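PDB 4ZGP: cell division cycle protein 123 from Schizosaccharomyces pombe, which acts as an ATP-dependent chaperone that binds the gamma subunit of translation initiation factor eIF2 and lets it assemble with the alpha and beta subunits. Local coordinates for residues 46-51 against 181-186. Sequence-based numbering, arbitrary orientation.
Sequences PKAKVI and VLKEWF. With ADP (adenosine-5'-diphosphate), chain C.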
loop_
_atom_site.group_PDB
_atom_site.type_symbol
_atom_site.label_atom_id
_atom_site.label_comp_id
_atom_site.label_asym_id
_atom_site.label_seq_id
_atom_site.Cartn_x
_atom_site.Cartn_y
_atom_site.Cartn_z
ATOM N N PRO A 46 6.360 8.181 4.672
ATOM C CA PRO A 46 7.258 7.797 5.770
ATOM C C PRO A 46 8.484 7.042 5.282
ATOM O O PRO A 46 8.453 6.339 4.265
ATOM C CB PRO A 46 6.373 6.915 6.648
ATOM C CG PRO A 46 4.959 7.401 6.362
ATOM C CD PRO A 46 4.995 7.667 4.876
ATOM N N LYS A 47 9.587 7.208 6.008
ATOM C CA LYS A 47 10.857 6.641 5.576
ATOM C C LYS A 47 10.796 5.132 5.335
ATOM O O LYS A 47 10.114 4.391 6.057
ATOM C CB LYS A 47 11.947 6.953 6.615
ATOM C CG LYS A 47 13.345 6.553 6.178
ATOM C CD LYS A 47 14.391 6.973 7.220
ATOM C CE LYS A 47 15.815 6.718 6.724
ATOM N NZ LYS A 47 16.788 6.645 7.856
ATOM N N ALA A 48 11.523 4.683 4.326
ATOM C CA ALA A 48 11.537 3.270 3.970
ATOM C C ALA A 48 12.837 2.897 3.287
ATOM O O ALA A 48 13.530 3.760 2.738
ATOM C CB ALA A 48 10.327 2.922 3.056
ATOM N N LYS A 49 13.184 1.614 3.342
ATOM C CA LYS A 49 14.310 1.088 2.575
ATOM C C LYS A 49 13.802 0.053 1.612
ATOM O O LYS A 49 12.890 -0.716 1.929
ATOM C CB LYS A 49 15.380 0.454 3.479
ATOM C CG LYS A 49 16.004 1.412 4.475
ATOM C CD LYS A 49 17.060 2.290 3.820
ATOM C CE LYS A 49 17.743 3.196 4.837
ATOM N NZ LYS A 49 18.825 4.022 4.220
ATOM N N VAL A 50 14.380 0.021 0.422
ATOM C CA VAL A 50 13.982 -0.979 -0.550
ATOM C C VAL A 50 15.133 -1.907 -0.909
ATOM O O VAL A 50 16.203 -1.453 -1.309
ATOM C CB VAL A 50 13.433 -0.322 -1.842
ATOM C CG1 VAL A 50 12.947 -1.379 -2.798
ATOM C CG2 VAL A 50 12.294 0.610 -1.501
ATOM N N ILE A 51 14.909 -3.206 -0.758
ATOM C CA ILE A 51 15.874 -4.195 -1.229
ATOM C C ILE A 51 15.438 -4.755 -2.577
ATOM O O ILE A 51 14.464 -5.497 -2.670
ATOM C CB ILE A 51 16.043 -5.329 -0.217
ATOM C CG1 ILE A 51 16.564 -4.761 1.098
ATOM C CG2 ILE A 51 17.000 -6.386 -0.771
ATOM C CD1 ILE A 51 16.520 -5.757 2.253
ATOM N N VAL A 181 10.339 -4.388 0.589
ATOM C CA VAL A 181 10.203 -3.070 1.161
ATOM C C VAL A 181 10.141 -3.169 2.672
ATOM O O VAL A 181 9.355 -3.926 3.216
ATOM C CB VAL A 181 8.921 -2.362 0.636
ATOM C CG1 VAL A 181 8.777 -0.992 1.267
ATOM C CG2 VAL A 181 8.962 -2.269 -0.887
ATOM N N LEU A 182 10.978 -2.393 3.339
ATOM C CA LEU A 182 10.899 -2.256 4.780
ATOM C C LEU A 182 10.574 -0.802 5.119
ATOM O O LEU A 182 11.405 0.095 4.980
ATOM C CB LEU A 182 12.226 -2.698 5.430
ATOM C CG LEU A 182 12.612 -4.138 5.089
ATOM C CD1 LEU A 182 14.017 -4.457 5.579
ATOM C CD2 LEU A 182 11.589 -5.143 5.671
ATOM N N LYS A 183 9.343 -0.561 5.549
ATOM C CA LYS A 183 8.939 0.769 5.978
ATOM C C LYS A 183 9.224 0.975 7.436
ATOM O O LYS A 183 8.948 0.090 8.229
ATOM C CB LYS A 183 7.447 0.963 5.717
ATOM C CG LYS A 183 7.146 0.734 4.237
ATOM C CD LYS A 183 5.716 0.954 3.921
ATOM C CE LYS A 183 4.847 -0.031 4.653
ATOM N NZ LYS A 183 3.474 0.531 4.661
ATOM N N GLU A 184 9.726 2.149 7.807
ATOM C CA GLU A 184 9.892 2.436 9.228
ATOM C C GLU A 184 8.543 2.345 9.928
ATOM O O GLU A 184 7.577 2.948 9.488
ATOM C CB GLU A 184 10.502 3.813 9.462
ATOM C CG GLU A 184 10.574 4.156 10.938
ATOM C CD GLU A 184 11.550 5.265 11.239
ATOM O OE1 GLU A 184 12.287 5.690 10.319
ATOM O OE2 GLU A 184 11.572 5.705 12.406
ATOM N N TRP A 185 8.477 1.567 11.003
ATOM C CA TRP A 185 7.256 1.449 11.772
ATOM C C TRP A 185 7.014 2.698 12.593
ATOM O O TRP A 185 7.936 3.281 13.149
ATOM C CB TRP A 185 7.301 0.217 12.682
ATOM C CG TRP A 185 6.101 0.099 13.595
ATOM C CD1 TRP A 185 4.920 -0.539 13.326
ATOM C CD2 TRP A 185 5.976 0.632 14.914
ATOM N NE1 TRP A 185 4.067 -0.432 14.396
ATOM C CE2 TRP A 185 4.691 0.285 15.384
ATOM C CE3 TRP A 185 6.819 1.383 15.740
ATOM C CZ2 TRP A 185 4.235 0.656 16.644
ATOM C CZ3 TRP A 185 6.365 1.746 16.996
ATOM C CH2 TRP A 185 5.085 1.385 17.435
ATOM N N PHE A 186 5.761 3.120 12.661
ATOM C CA PHE A 186 5.384 4.147 13.603
ATOM C C PHE A 186 3.967 3.852 14.071
ATOM O O PHE A 186 3.156 3.295 13.331
ATOM C CB PHE A 186 5.496 5.536 12.980
ATOM C CG PHE A 186 4.739 5.679 11.707
ATOM C CD1 PHE A 186 5.283 5.239 10.500
ATOM C CD2 PHE A 186 3.465 6.234 11.710
ATOM C CE1 PHE A 186 4.569 5.365 9.312
ATOM C CE2 PHE A 186 2.752 6.363 10.523
ATOM C CZ PHE A 186 3.309 5.923 9.328
HETATM P PB ADP C . -2.369 -1.435 1.632
HETATM O O1B ADP C . -2.431 -0.200 0.747
HETATM O O2B ADP C . -1.939 -2.694 0.901
HETATM O O3B ADP C . -3.588 -1.524 2.528
HETATM P PA ADP C . -0.659 0.112 3.387
HETATM O O1A ADP C . -1.553 1.233 2.919
HETATM O O2A ADP C . 0.856 0.184 3.302
HETATM O O3A ADP C . -1.100 -1.248 2.632
HETATM O "O5'" ADP C . -1.040 -0.161 4.922
HETATM C "C5'" ADP C . -1.855 -1.259 5.333
HETATM C "C4'" ADP C . -2.169 -0.983 6.793
HETATM O "O4'" ADP C . -1.011 -1.256 7.584
HETATM C "C3'" ADP C . -2.496 0.488 6.999
HETATM O "O3'" ADP C . -3.909 0.695 7.082
HETATM C "C2'" ADP C . -1.802 0.871 8.288
HETATM O "O2'" ADP C . -2.721 0.883 9.384
HETATM C "C1'" ADP C . -0.765 -0.207 8.527
HETATM N N9 ADP C . 0.567 0.386 8.254
HETATM C C8 ADP C . 1.084 0.608 7.025
HETATM N N7 ADP C . 2.322 1.165 7.115
HETATM C C5 ADP C . 2.613 1.306 8.428
HETATM C C6 ADP C . 3.761 1.816 9.213
HETATM N N6 ADP C . 4.856 2.295 8.568
HETATM N N1 ADP C . 3.673 1.786 10.570
HETATM C C2 ADP C . 2.575 1.293 11.184
HETATM N N3 ADP C . 1.494 0.812 10.533
HETATM C C4 ADP C . 1.455 0.789 9.175
HETATM O O HOH W 1 7.238 4.079 7.232
#
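P46 and F186 touch where the antiparallel pair of strands 48-51 and 180-184 runs out into the adenine pocket of this ATP-grasp protein. Backbone bonds K49 N to L182 O, L182 N to K49 O and E184 N to K47 O join the strands, with 48-51 at the border of a three-stranded sheet completed by 112-115. On one face V50 and V181 meet through their CG2 methyls, and the CB of A48 lies 4.0 Å from CG of K183; F34 of helix 34-40 packs against all four. On the other face L182 points to helix 95-107, where its CD1 comes near CD1 of I51 and both residues touch I101. The K183 chain turns away from strand 48-51, and a bend at chi3 (-63°) brings NZ to the nucleotide, 2.8 Å from N7 and 3.0 Å from O2A of ADP, so that one ammonium links base and alpha-phosphate. The end of the strand and the loop after it grip the adenine edge: N6 of ADP donates to E184 O, and F186 N donates to N1 almost straight (175°). With chi1 at 54°, CG of F186 sits between the backbone N and the carbonyl carbon, and the ring lies with one face over N1 of ADP, offset toward the rim. CB and CG of P46 each lie 3.6 Å from CE1 of F186. An alanine in place of F186 would probably leave this part of the adenine without its aromatic cover and P46 without its apolar partner. At the edge of the F186 ring, in its plane, a water donates to K47 O, 3.1 Å from the water oxygen.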